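Local coordinates for protein catalase (Bacillus pumilus, PDB 4QOO) that catalyses the haem-dependent breakdown of hydrogen peroxide into water and dioxygen, at residues S96-P101 / R109-F114; M177-F182 / Q438-N443. All coordinates share one frame; numbering follows the deposited sequence.

Interaction 1: residues S96-P101 / R109-F114; sequences STVIHP and RDPRGF. With RCO (resorcinol), chain G; HEM (protoporphyrin IX containing Fe), chain E.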
ATOM      1  N   SER A  96      20.551 -14.341   9.159  1.00 20.31           N
ATOM      2  CA  SER A  96      19.278 -14.240   9.859  1.00 19.38           C
ATOM      3  C   SER A  96      18.968 -15.486  10.731  1.00 20.30           C
ATOM      4  O   SER A  96      19.484 -16.578  10.462  1.00 18.77           O
ATOM      5  CB  SER A  96      18.181 -13.983   8.840  1.00 20.28           C
ATOM      6  OG  SER A  96      18.155 -14.995   7.801  1.00 18.61           O
ATOM      7  N   THR A  97      18.031 -15.319  11.642  1.00 19.67           N
ATOM      8  CA  THR A  97      17.233 -16.404  12.123  1.00 20.51           C
ATOM      9  C   THR A  97      16.032 -16.627  11.227  1.00 20.08           C
ATOM     10  O   THR A  97      15.993 -16.079  10.118  1.00 21.31           O
ATOM     11  CB  THR A  97      16.862 -16.175  13.605  1.00 21.68           C
ATOM     12  OG1 THR A  97      15.994 -15.066  13.733  1.00 20.13           O
ATOM     13  CG2 THR A  97      18.111 -15.952  14.455  1.00 22.69           C
ATOM     14  N   VAL A  98      15.066 -17.440  11.664  1.00 20.37           N
ATOM     15  CA  VAL A  98      13.937 -17.815  10.784  1.00 19.47           C
ATOM     16  C   VAL A  98      12.554 -17.410  11.290  1.00 18.53           C
ATOM     17  O   VAL A  98      11.829 -16.702  10.579  1.00 19.33           O
ATOM     18  CB  VAL A  98      13.921 -19.308  10.470  1.00 20.60           C
ATOM     19  CG1 VAL A  98      12.689 -19.647   9.615  1.00 21.13           C
ATOM     20  CG2 VAL A  98      15.200 -19.715   9.773  1.00 21.75           C
ATOM     21  N   ILE A  99      12.139 -17.857  12.475  1.00 18.86           N
ATOM     22  CA  ILE A  99      10.733 -17.915  12.811  1.00 18.16           C
ATOM     23  C   ILE A  99      10.248 -16.607  13.541  1.00 19.32           C
ATOM     24  O   ILE A  99       9.170 -16.096  13.218  1.00 18.91           O
ATOM     25  CB  ILE A  99      10.411 -19.114  13.674  1.00 19.38           C
ATOM     26  CG1 ILE A  99      10.522 -20.392  12.778  1.00 20.20           C
ATOM     27  CG2 ILE A  99       9.069 -19.018  14.272  1.00 19.20           C
ATOM     28  CD1 ILE A  99       9.541 -20.514  11.599  1.00 20.70           C
ATOM     29  N   HIS A 100      10.990 -16.147  14.527  1.00 19.47           N
ATOM     30  CA  HIS A 100      10.489 -15.024  15.325  1.00 21.14           C
ATOM     31  C   HIS A 100      10.663 -13.674  14.659  1.00 22.17           C
ATOM     32  O   HIS A 100      11.435 -13.515  13.687  1.00 20.62           O
ATOM     33  CB  HIS A 100      11.059 -15.091  16.731  1.00 22.37           C
ATOM     34  CG  HIS A 100      10.578 -16.294  17.485  1.00 24.47           C
ATOM     35  ND1 HIS A 100       9.469 -16.282  18.315  1.00 26.93           N
ATOM     36  CD2 HIS A 100      11.029 -17.568  17.475  1.00 24.45           C
ATOM     37  CE1 HIS A 100       9.299 -17.493  18.832  1.00 25.08           C
ATOM     38  NE2 HIS A 100      10.207 -18.301  18.297  1.00 27.82           N
ATOM     39  N   PRO A 101       9.957 -12.638  15.195  1.00 22.84           N
ATOM     40  CA  PRO A 101       9.945 -11.360  14.449  1.00 21.41           C
ATOM     41  C   PRO A 101      11.242 -10.588  14.563  1.00 21.69           C
ATOM     42  O   PRO A 101      12.207 -11.046  15.226  1.00 21.22           O
ATOM     43  CB  PRO A 101       8.776 -10.620  15.072  1.00 22.16           C
ATOM     44  CG  PRO A 101       7.859 -11.685  15.608  1.00 22.49           C
ATOM     45  CD  PRO A 101       8.837 -12.690  16.164  1.00 24.05           C
ATOM     46  N   ARG A 109      16.977 -21.467  19.029  1.00 24.59           N
ATOM     47  CA  ARG A 109      17.153 -22.544  18.049  1.00 25.44           C
ATOM     48  C   ARG A 109      16.405 -22.246  16.742  1.00 26.37           C
ATOM     49  O   ARG A 109      15.298 -21.698  16.736  1.00 26.42           O
ATOM     50  CB  ARG A 109      16.663 -23.891  18.651  1.00 25.60           C
ATOM     51  CG  ARG A 109      16.772 -25.105  17.730  1.00 26.48           C
ATOM     52  CD  ARG A 109      16.550 -26.461  18.424  1.00 29.37           C
ATOM     53  NE  ARG A 109      17.179 -26.575  19.751  1.00 30.54           N
ATOM     54  CZ  ARG A 109      18.471 -26.801  19.987  1.00 33.04           C
ATOM     55  NH1 ARG A 109      19.344 -27.059  19.011  1.00 34.55           N
ATOM     56  NH2 ARG A 109      18.892 -26.810  21.220  1.00 34.04           N
ATOM     57  N   ASP A 110      17.064 -22.500  15.637  1.00 24.80           N
ATOM     58  CA  ASP A 110      16.520 -22.174  14.292  1.00 25.84           C
ATOM     59  C   ASP A 110      17.630 -22.478  13.299  1.00 22.63           C
ATOM     60  O   ASP A 110      18.816 -22.238  13.598  1.00 24.32           O
ATOM     61  CB  ASP A 110      16.179 -20.652  14.150  1.00 23.16           C
ATOM     62  CG  ASP A 110      14.658 -20.323  14.037  1.00 25.54           C
ATOM     63  OD1 ASP A 110      13.753 -21.236  13.987  1.00 27.08           O
ATOM     64  OD2 ASP A 110      14.341 -19.038  14.031  1.00 24.92           O
ATOM     65  N   PRO A 111      17.257 -22.802  12.065  1.00 22.33           N
ATOM     66  CA  PRO A 111      18.240 -22.588  11.001  1.00 22.49           C
ATOM     67  C   PRO A 111      18.663 -21.137  10.920  1.00 24.01           C
ATOM     68  O   PRO A 111      17.921 -20.269  11.379  1.00 22.48           O
ATOM     69  CB  PRO A 111      17.476 -22.959   9.736  1.00 21.92           C
ATOM     70  CG  PRO A 111      16.298 -23.704  10.212  1.00 23.07           C
ATOM     71  CD  PRO A 111      15.942 -23.148  11.512  1.00 22.33           C
ATOM     72  N   ARG A 112      19.836 -20.879  10.363  1.00 24.95           N
ATOM     73  CA  ARG A 112      20.243 -19.518  10.101  1.00 24.54           C
ATOM     74  C   ARG A 112      20.302 -19.288   8.576  1.00 22.52           C
ATOM     75  O   ARG A 112      20.837 -20.102   7.843  1.00 24.13           O
ATOM     76  CB  ARG A 112      21.633 -19.290  10.715  1.00 24.43           C
ATOM     77  CG  ARG A 112      21.622 -18.559  12.043  1.00 24.67           C
ATOM     78  CD  ARG A 112      20.767 -19.258  13.076  1.00 23.02           C
ATOM     79  NE  ARG A 112      20.844 -18.623  14.386  1.00 22.60           N
ATOM     80  CZ  ARG A 112      20.226 -19.096  15.473  1.00 23.96           C
ATOM     81  NH1 ARG A 112      19.444 -20.177  15.390  1.00 24.05           N
ATOM     82  NH2 ARG A 112      20.340 -18.480  16.631  1.00 23.23           N
ATOM     83  N   GLY A 113      19.711 -18.185   8.145  1.00 20.45           N
ATOM     84  CA  GLY A 113      19.859 -17.726   6.750  1.00 20.52           C
ATOM     85  C   GLY A 113      21.249 -17.268   6.428  1.00 20.47           C
ATOM     86  O   GLY A 113      21.950 -16.655   7.274  1.00 21.33           O
ATOM     87  N   PHE A 114      21.610 -17.465   5.169  1.00 20.61           N
ATOM     88  CA  PHE A 114      22.932 -17.185   4.662  1.00 21.68           C
ATOM     89  C   PHE A 114      22.713 -16.833   3.207  1.00 20.59           C
ATOM     90  O   PHE A 114      22.812 -17.645   2.308  1.00 20.21           O
ATOM     91  CB  PHE A 114      23.815 -18.463   4.811  1.00 22.55           C
ATOM     92  CG  PHE A 114      25.279 -18.220   4.724  1.00 23.99           C
ATOM     93  CD1 PHE A 114      25.845 -17.455   3.690  1.00 27.29           C
ATOM     94  CD2 PHE A 114      26.158 -18.877   5.592  1.00 25.58           C
ATOM     95  CE1 PHE A 114      27.232 -17.286   3.608  1.00 28.05           C
ATOM     96  CE2 PHE A 114      27.519 -18.698   5.518  1.00 26.16           C
ATOM     97  CZ  PHE A 114      28.073 -17.883   4.542  1.00 26.37           C
TER
HETATM   98  C1  RCO G 503      12.869 -24.310  14.492  1.00 33.22           C
HETATM   99  C2  RCO G 503      12.938 -23.766  15.762  1.00 33.41           C
HETATM  100  C3  RCO G 503      12.652 -24.588  16.898  1.00 35.28           C
HETATM  101  C4  RCO G 503      12.265 -25.911  16.747  1.00 32.55           C
HETATM  102  C5  RCO G 503      12.186 -26.411  15.496  1.00 32.89           C
HETATM  103  C6  RCO G 503      12.489 -25.629  14.385  1.00 33.31           C
HETATM  104  O1  RCO G 503      13.189 -23.667  13.330  1.00 33.63           O
HETATM  105  O3  RCO G 503      12.700 -24.094  18.156  1.00 37.19           O
HETATM  106  CHA HEM E 501      13.375 -15.567   3.218  0.50 16.27           C
HETATM  107  CHB HEM E 501       9.911 -18.241   1.215  0.50 17.00           C
HETATM  108  CHC HEM E 501      12.796 -22.161   1.772  0.50 17.27           C
HETATM  109  CHD HEM E 501      16.473 -19.292   3.023  0.50 17.29           C
HETATM  110  C1A HEM E 501      12.189 -15.963   2.657  0.50 16.03           C
HETATM  111  C2A HEM E 501      11.092 -15.088   2.433  0.50 15.14           C
HETATM  112  C3A HEM E 501      10.107 -15.839   1.871  0.50 15.61           C
HETATM  113  C4A HEM E 501      10.610 -17.174   1.744  0.50 16.93           C
HETATM  114  CMA HEM E 501       8.750 -15.351   1.394  0.50 15.56           C
HETATM  115  CAA HEM E 501      11.069 -13.589   2.730  0.50 14.18           C
HETATM  116  CBA HEM E 501      12.063 -12.915   1.740  0.50 13.99           C
HETATM  117  CGA HEM E 501      12.028 -11.380   1.621  0.50 13.52           C
HETATM  118  O1A HEM E 501      12.923 -10.757   1.005  0.50 12.70           O
HETATM  119  O2A HEM E 501      11.060 -10.758   2.109  0.50 13.61           O
HETATM  120  C1B HEM E 501      10.419 -19.570   1.235  0.50 17.00           C
HETATM  121  C2B HEM E 501       9.668 -20.695   0.769  0.50 17.13           C
HETATM  122  C3B HEM E 501      10.440 -21.778   0.950  0.50 16.76           C
HETATM  123  C4B HEM E 501      11.733 -21.298   1.490  0.50 16.97           C
HETATM  124  CMB HEM E 501       8.274 -20.731   0.202  0.50 16.83           C
HETATM  125  CAB HEM E 501      10.143 -23.175   0.580  0.50 17.33           C
HETATM  126  CBB HEM E 501       9.171 -23.404  -0.303  0.50 18.06           C
HETATM  127  C1C HEM E 501      14.066 -21.711   2.120  0.50 17.75           C
HETATM  128  C2C HEM E 501      15.246 -22.434   1.958  0.50 18.17           C
HETATM  129  C3C HEM E 501      16.275 -21.620   2.345  0.50 17.72           C
HETATM  130  C4C HEM E 501      15.742 -20.381   2.684  0.50 17.66           C
HETATM  131  CMC HEM E 501      15.368 -23.850   1.523  0.50 17.29           C
HETATM  132  CAC HEM E 501      17.675 -21.890   2.265  0.50 18.18           C
HETATM  133  CBC HEM E 501      18.054 -22.791   1.409  0.50 19.30           C
HETATM  134  C1D HEM E 501      15.862 -18.048   3.175  0.50 16.74           C
HETATM  135  C2D HEM E 501      16.658 -16.917   3.646  0.50 16.09           C
HETATM  136  C3D HEM E 501      15.807 -15.860   3.708  0.50 15.40           C
HETATM  137  C4D HEM E 501      14.483 -16.384   3.291  0.50 16.05           C
HETATM  138  CMD HEM E 501      18.141 -17.046   3.935  0.50 15.67           C
HETATM  139  CAD HEM E 501      16.171 -14.467   4.154  0.50 15.29           C
HETATM  140  CBD HEM E 501      16.780 -13.668   2.971  0.50 14.60           C
HETATM  141  CGD HEM E 501      17.084 -12.277   3.468  0.50 14.69           C
HETATM  142  O1D HEM E 501      18.182 -12.090   4.064  0.50 14.93           O
HETATM  143  O2D HEM E 501      16.202 -11.367   3.284  0.50 13.41           O
HETATM  144  NA  HEM E 501      11.909 -17.220   2.202  0.50 16.46           N
HETATM  145  NB  HEM E 501      11.623 -19.999   1.602  0.50 16.62           N
HETATM  146  NC  HEM E 501      14.417 -20.451   2.461  0.50 17.23           N
HETATM  147  ND  HEM E 501      14.575 -17.702   2.970  0.50 16.66           N
HETATM  148 FE   HEM E 501      13.175 -18.802   2.304  0.50 17.91          FE
HETATM  149  O   HOH W   1      13.494 -17.089  15.662  1.00 20.13           O
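T97 lays its CG2 methyl over one face of the R112 guanidinium, displaced toward the rim and nearest NE. The edge of that plane is turned to the backbone of D110: R112 NH1 donates to D110 O at 2.8 Å, only 6° out of the guanidinium plane, while further bonds to the carbonyls of E106 and L108 fix its rotation. At the H100 ring, water 1 lies in plane at the edge; F240 of a second subunit meets the ring edge-to-face. This water accepts from the H100 backbone N and donates to D110 OD2 (2.7 Å). The same oxygen takes two consecutive peptide N-H groups on one face of the carboxylate, V98 N at 2.9 Å from well above the plane and I99 N at 2.9 Å in a straighter bond (164°). D110 OD1 accepts from O1 of the resorcinol at 2.6 Å. A leucine in place of D110 would probably leave the amides of V98 and I99 without their shared acceptor and the resorcinol hydroxyl O1 without its mate. The valine and aspartate so joined are consistent with the pair lining the narrow main channel to the haem in related catalases. Nearer the haem, S96 and G113 form an antiparallel hydrogen-bonded pair (G113 N to S96 O, 2.8 Å) where strands 88-96 and 113-120 of the barrel meet. S96 OG, bonded to H57 ND1, lies 3.4 Å from G113 CA, where any side chain would collide; the glycine also lets the backbone come close to haem methyl CMD. V98 CG2, placed beside its own backbone N and anti to the carbonyl carbon by a chi1 of 177°, comes to 3.2 Å from P111 O, a buried carbonyl without a polar partner.

Interaction 2: residues M177-F182 / Q438-N443; sequences MLTWLF and QALIKN. With RCO (resorcinol), chain G.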
ATOM      1  N   MET A 177      16.267 -33.416   8.789  1.00 24.35           N
ATOM      2  CA  MET A 177      16.476 -32.041   9.266  1.00 26.04           C
ATOM      3  C   MET A 177      16.504 -31.890  10.759  1.00 25.02           C
ATOM      4  O   MET A 177      17.374 -31.200  11.327  1.00 26.17           O
ATOM      5  CB  MET A 177      15.382 -31.119   8.646  1.00 25.99           C
ATOM      6  CG  MET A 177      15.553 -29.661   8.977  1.00 27.16           C
ATOM      7  SD  MET A 177      17.051 -28.918   8.293  1.00 28.47           S
ATOM      8  CE  MET A 177      16.569 -27.154   8.387  1.00 25.72           C
ATOM      9  N   LEU A 178      15.535 -32.505  11.427  1.00 25.35           N
ATOM     10  CA  LEU A 178      15.411 -32.369  12.868  1.00 23.12           C
ATOM     11  C   LEU A 178      16.635 -32.981  13.543  1.00 24.34           C
ATOM     12  O   LEU A 178      17.069 -32.533  14.584  1.00 23.54           O
ATOM     13  CB  LEU A 178      14.108 -32.996  13.347  1.00 24.23           C
ATOM     14  CG  LEU A 178      12.853 -32.365  12.763  1.00 26.26           C
ATOM     15  CD1 LEU A 178      11.653 -33.206  13.067  1.00 27.87           C
ATOM     16  CD2 LEU A 178      12.669 -30.973  13.393  1.00 27.46           C
ATOM     17  N   THR A 179      17.229 -34.015  12.931  1.00 25.28           N
ATOM     18  CA  THR A 179      18.424 -34.665  13.468  1.00 29.11           C
ATOM     19  C   THR A 179      19.655 -33.712  13.456  1.00 29.28           C
ATOM     20  O   THR A 179      20.519 -33.793  14.338  1.00 29.74           O
ATOM     21  CB  THR A 179      18.640 -36.025  12.748  1.00 27.86           C
ATOM     22  OG1 THR A 179      17.432 -36.778  12.885  1.00 29.75           O
ATOM     23  CG2 THR A 179      19.778 -36.805  13.300  1.00 29.38           C
ATOM     24  N   TRP A 180      19.698 -32.782  12.503  1.00 27.65           N
ATOM     25  CA  TRP A 180      20.702 -31.720  12.505  1.00 26.35           C
ATOM     26  C   TRP A 180      20.318 -30.555  13.408  1.00 25.97           C
ATOM     27  O   TRP A 180      21.134 -30.050  14.180  1.00 24.86           O
ATOM     28  CB  TRP A 180      20.909 -31.143  11.078  1.00 26.65           C
ATOM     29  CG  TRP A 180      21.565 -31.926  10.088  1.00 28.08           C
ATOM     30  CD1 TRP A 180      21.080 -33.015   9.450  1.00 27.37           C
ATOM     31  CD2 TRP A 180      22.867 -31.649   9.496  1.00 29.97           C
ATOM     32  NE1 TRP A 180      21.976 -33.434   8.497  1.00 28.19           N
ATOM     33  CE2 TRP A 180      23.106 -32.658   8.549  1.00 28.53           C
ATOM     34  CE3 TRP A 180      23.868 -30.682   9.738  1.00 27.67           C
ATOM     35  CZ2 TRP A 180      24.290 -32.726   7.800  1.00 30.19           C
ATOM     36  CZ3 TRP A 180      25.001 -30.710   8.958  1.00 29.50           C
ATOM     37  CH2 TRP A 180      25.228 -31.735   8.024  1.00 28.69           C
ATOM     38  N   LEU A 181      19.063 -30.118  13.317  1.00 24.62           N
ATOM     39  CA  LEU A 181      18.622 -28.920  14.031  1.00 26.87           C
ATOM     40  C   LEU A 181      18.620 -29.094  15.551  1.00 28.19           C
ATOM     41  O   LEU A 181      18.864 -28.122  16.274  1.00 24.21           O
ATOM     42  CB  LEU A 181      17.210 -28.532  13.568  1.00 27.40           C
ATOM     43  CG  LEU A 181      16.629 -27.271  14.172  1.00 28.30           C
ATOM     44  CD1 LEU A 181      17.416 -26.078  13.699  1.00 26.11           C
ATOM     45  CD2 LEU A 181      15.174 -27.185  13.745  1.00 28.24           C
ATOM     46  N   PHE A 182      18.428 -30.332  16.037  1.00 25.98           N
ATOM     47  CA  PHE A 182      18.456 -30.560  17.463  1.00 27.52           C
ATOM     48  C   PHE A 182      19.795 -31.017  18.004  1.00 26.51           C
ATOM     49  O   PHE A 182      19.924 -31.238  19.220  1.00 28.03           O
ATOM     50  CB  PHE A 182      17.302 -31.449  17.898  1.00 29.97           C
ATOM     51  CG  PHE A 182      16.005 -30.694  18.006  1.00 29.77           C
ATOM     52  CD1 PHE A 182      15.662 -30.068  19.177  1.00 30.36           C
ATOM     53  CD2 PHE A 182      15.153 -30.618  16.924  1.00 31.21           C
ATOM     54  CE1 PHE A 182      14.494 -29.350  19.281  1.00 31.73           C
ATOM     55  CE2 PHE A 182      13.969 -29.913  17.018  1.00 29.70           C
ATOM     56  CZ  PHE A 182      13.626 -29.305  18.206  1.00 28.91           C
ATOM     57  N   GLN A 438      24.362 -37.262  23.005  1.00 37.98           N
ATOM     58  CA  GLN A 438      23.753 -36.857  24.275  1.00 38.76           C
ATOM     59  C   GLN A 438      23.111 -35.511  24.172  1.00 35.45           C
ATOM     60  O   GLN A 438      22.036 -35.321  24.707  1.00 32.95           O
ATOM     61  CB  GLN A 438      24.765 -36.874  25.436  1.00 40.63           C
ATOM     62  CG  GLN A 438      25.114 -38.324  25.805  1.00 42.64           C
ATOM     63  CD  GLN A 438      26.126 -38.440  26.941  1.00 46.46           C
ATOM     64  OE1 GLN A 438      26.365 -37.488  27.692  1.00 52.79           O
ATOM     65  NE2 GLN A 438      26.764 -39.597  27.034  1.00 47.16           N
ATOM     66  N   ALA A 439      23.772 -34.596  23.482  1.00 33.40           N
ATOM     67  CA  ALA A 439      23.205 -33.241  23.325  1.00 31.97           C
ATOM     68  C   ALA A 439      21.882 -33.319  22.550  1.00 31.69           C
ATOM     69  O   ALA A 439      20.898 -32.667  22.900  1.00 33.30           O
ATOM     70  CB  ALA A 439      24.215 -32.342  22.636  1.00 30.78           C
ATOM     71  N   LEU A 440      21.883 -34.087  21.481  1.00 28.63           N
ATOM     72  CA  LEU A 440      20.727 -34.238  20.598  1.00 29.64           C
ATOM     73  C   LEU A 440      19.533 -34.764  21.389  1.00 32.01           C
ATOM     74  O   LEU A 440      18.437 -34.203  21.364  1.00 30.71           O
ATOM     75  CB  LEU A 440      21.080 -35.224  19.470  1.00 30.22           C
ATOM     76  CG  LEU A 440      19.967 -35.730  18.539  1.00 32.01           C
ATOM     77  CD1 LEU A 440      19.397 -34.564  17.727  1.00 33.04           C
ATOM     78  CD2 LEU A 440      20.330 -36.864  17.610  1.00 34.12           C
ATOM     79  N   ILE A 441      19.761 -35.857  22.161  1.00 30.19           N
ATOM     80  CA  ILE A 441      18.679 -36.450  22.919  1.00 30.24           C
ATOM     81  C   ILE A 441      18.191 -35.463  23.990  1.00 31.19           C
ATOM     82  O   ILE A 441      16.996 -35.386  24.223  1.00 31.41           O
ATOM     83  CB  ILE A 441      19.134 -37.821  23.572  1.00 32.75           C
ATOM     84  CG1 ILE A 441      19.483 -38.796  22.459  1.00 33.47           C
ATOM     85  CG2 ILE A 441      18.036 -38.337  24.501  1.00 34.71           C
ATOM     86  CD1 ILE A 441      18.355 -39.132  21.521  1.00 32.92           C
ATOM     87  N   LYS A 442      19.116 -34.748  24.638  1.00 28.95           N
ATOM     88  CA  LYS A 442      18.805 -33.737  25.681  1.00 31.77           C
ATOM     89  C   LYS A 442      17.938 -32.662  25.081  1.00 28.94           C
ATOM     90  O   LYS A 442      16.902 -32.316  25.635  1.00 30.73           O
ATOM     91  CB  LYS A 442      20.096 -33.126  26.188  1.00 30.82           C
ATOM     92  CG  LYS A 442      19.970 -31.994  27.188  1.00 37.54           C
ATOM     93  CD  LYS A 442      21.343 -31.396  27.392  1.00 42.26           C
ATOM     94  CE  LYS A 442      21.537 -30.833  28.784  1.00 49.95           C
ATOM     95  NZ  LYS A 442      20.797 -29.557  28.917  1.00 55.38           N
ATOM     96  N   ASN A 443      18.362 -32.177  23.907  1.00 27.56           N
ATOM     97  CA  ASN A 443      17.636 -31.039  23.250  1.00 26.61           C
ATOM     98  C   ASN A 443      16.286 -31.496  22.789  1.00 25.87           C
ATOM     99  O   ASN A 443      15.300 -30.799  22.966  1.00 26.76           O
ATOM    100  CB  ASN A 443      18.456 -30.522  22.059  1.00 27.15           C
ATOM    101  CG  ASN A 443      19.794 -29.880  22.462  1.00 26.82           C
ATOM    102  OD1 ASN A 443      19.956 -29.406  23.601  1.00 28.62           O
ATOM    103  ND2 ASN A 443      20.728 -29.787  21.476  1.00 28.47           N
TER
HETATM  104  C1  RCO G 503      12.869 -24.310  14.492  1.00 33.22           C
HETATM  105  C2  RCO G 503      12.938 -23.766  15.762  1.00 33.41           C
HETATM  106  C3  RCO G 503      12.652 -24.588  16.898  1.00 35.28           C
HETATM  107  C4  RCO G 503      12.265 -25.911  16.747  1.00 32.55           C
HETATM  108  C5  RCO G 503      12.186 -26.411  15.496  1.00 32.89           C
HETATM  109  C6  RCO G 503      12.489 -25.629  14.385  1.00 33.31           C
HETATM  110  O1  RCO G 503      13.189 -23.667  13.330  1.00 33.63           O
HETATM  111  O3  RCO G 503      12.700 -24.094  18.156  1.00 37.19           O
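F182 O, just past the end of helix 175-181, is met by two residues of segment 438-443, one through a hydrogen bond and one through a C-H...O contact. N443 ND2 donates to it at 2.8 Å in a nearly straight bond (163°); the carbonyl oxygen lies close to the N443 amide plane, but the donor stands above the carbonyl plane. L440 CA approaches F182 O at 3.4 Å, with the C-H pointing almost straight at the oxygen. A chi1 of 170° sets the L440 side chain beside its own carbonyl carbon, and CD1 comes to 3.6 Å from F182 C and 3.8 Å from F182 CB, and within 3.7 Å of T179 O. Around this tight centre the fit is slacker: N443 O approaches the F182 ring obliquely, 3.9 Å from CD1, and the methyls T179 CG2 and L440 CD2 stay 4.3 Å apart. On the solvent side of helix 434-448, Q438 and K442 turn instead to E434 and E230. N443 ND2 has a second acceptor in D184 OD1. The contact thus fastens the end of helix 175-181, within the catalase region, to the C-terminal helical region, where Y429 of helix 423-431 and Y470 of helix 468-478 also touch L440.

Interaction 1 closes before interaction 2 opens along the chain, and their centres lie about 17 Å apart. The first belongs to the barrel beside the haem, where strands 88-96 and 113-120 run into a loop; the second joins helix 175-181 to the C-terminal helix 434-448, farther from the centre of the chain. R109 connects them: its NH1 makes a probable hydrogen bond to L181 O at 3.0 Å, and its side chain packs on F182 and N443. The bound resorcinol touches both, hydrogen-bonded to D110 and lying against L181 and F182. The barrel loop and the end of helix 175-181 therefore line the ligand together, with helix 434-448 packed against F182, consistent with a ligand held in the approach to the haem.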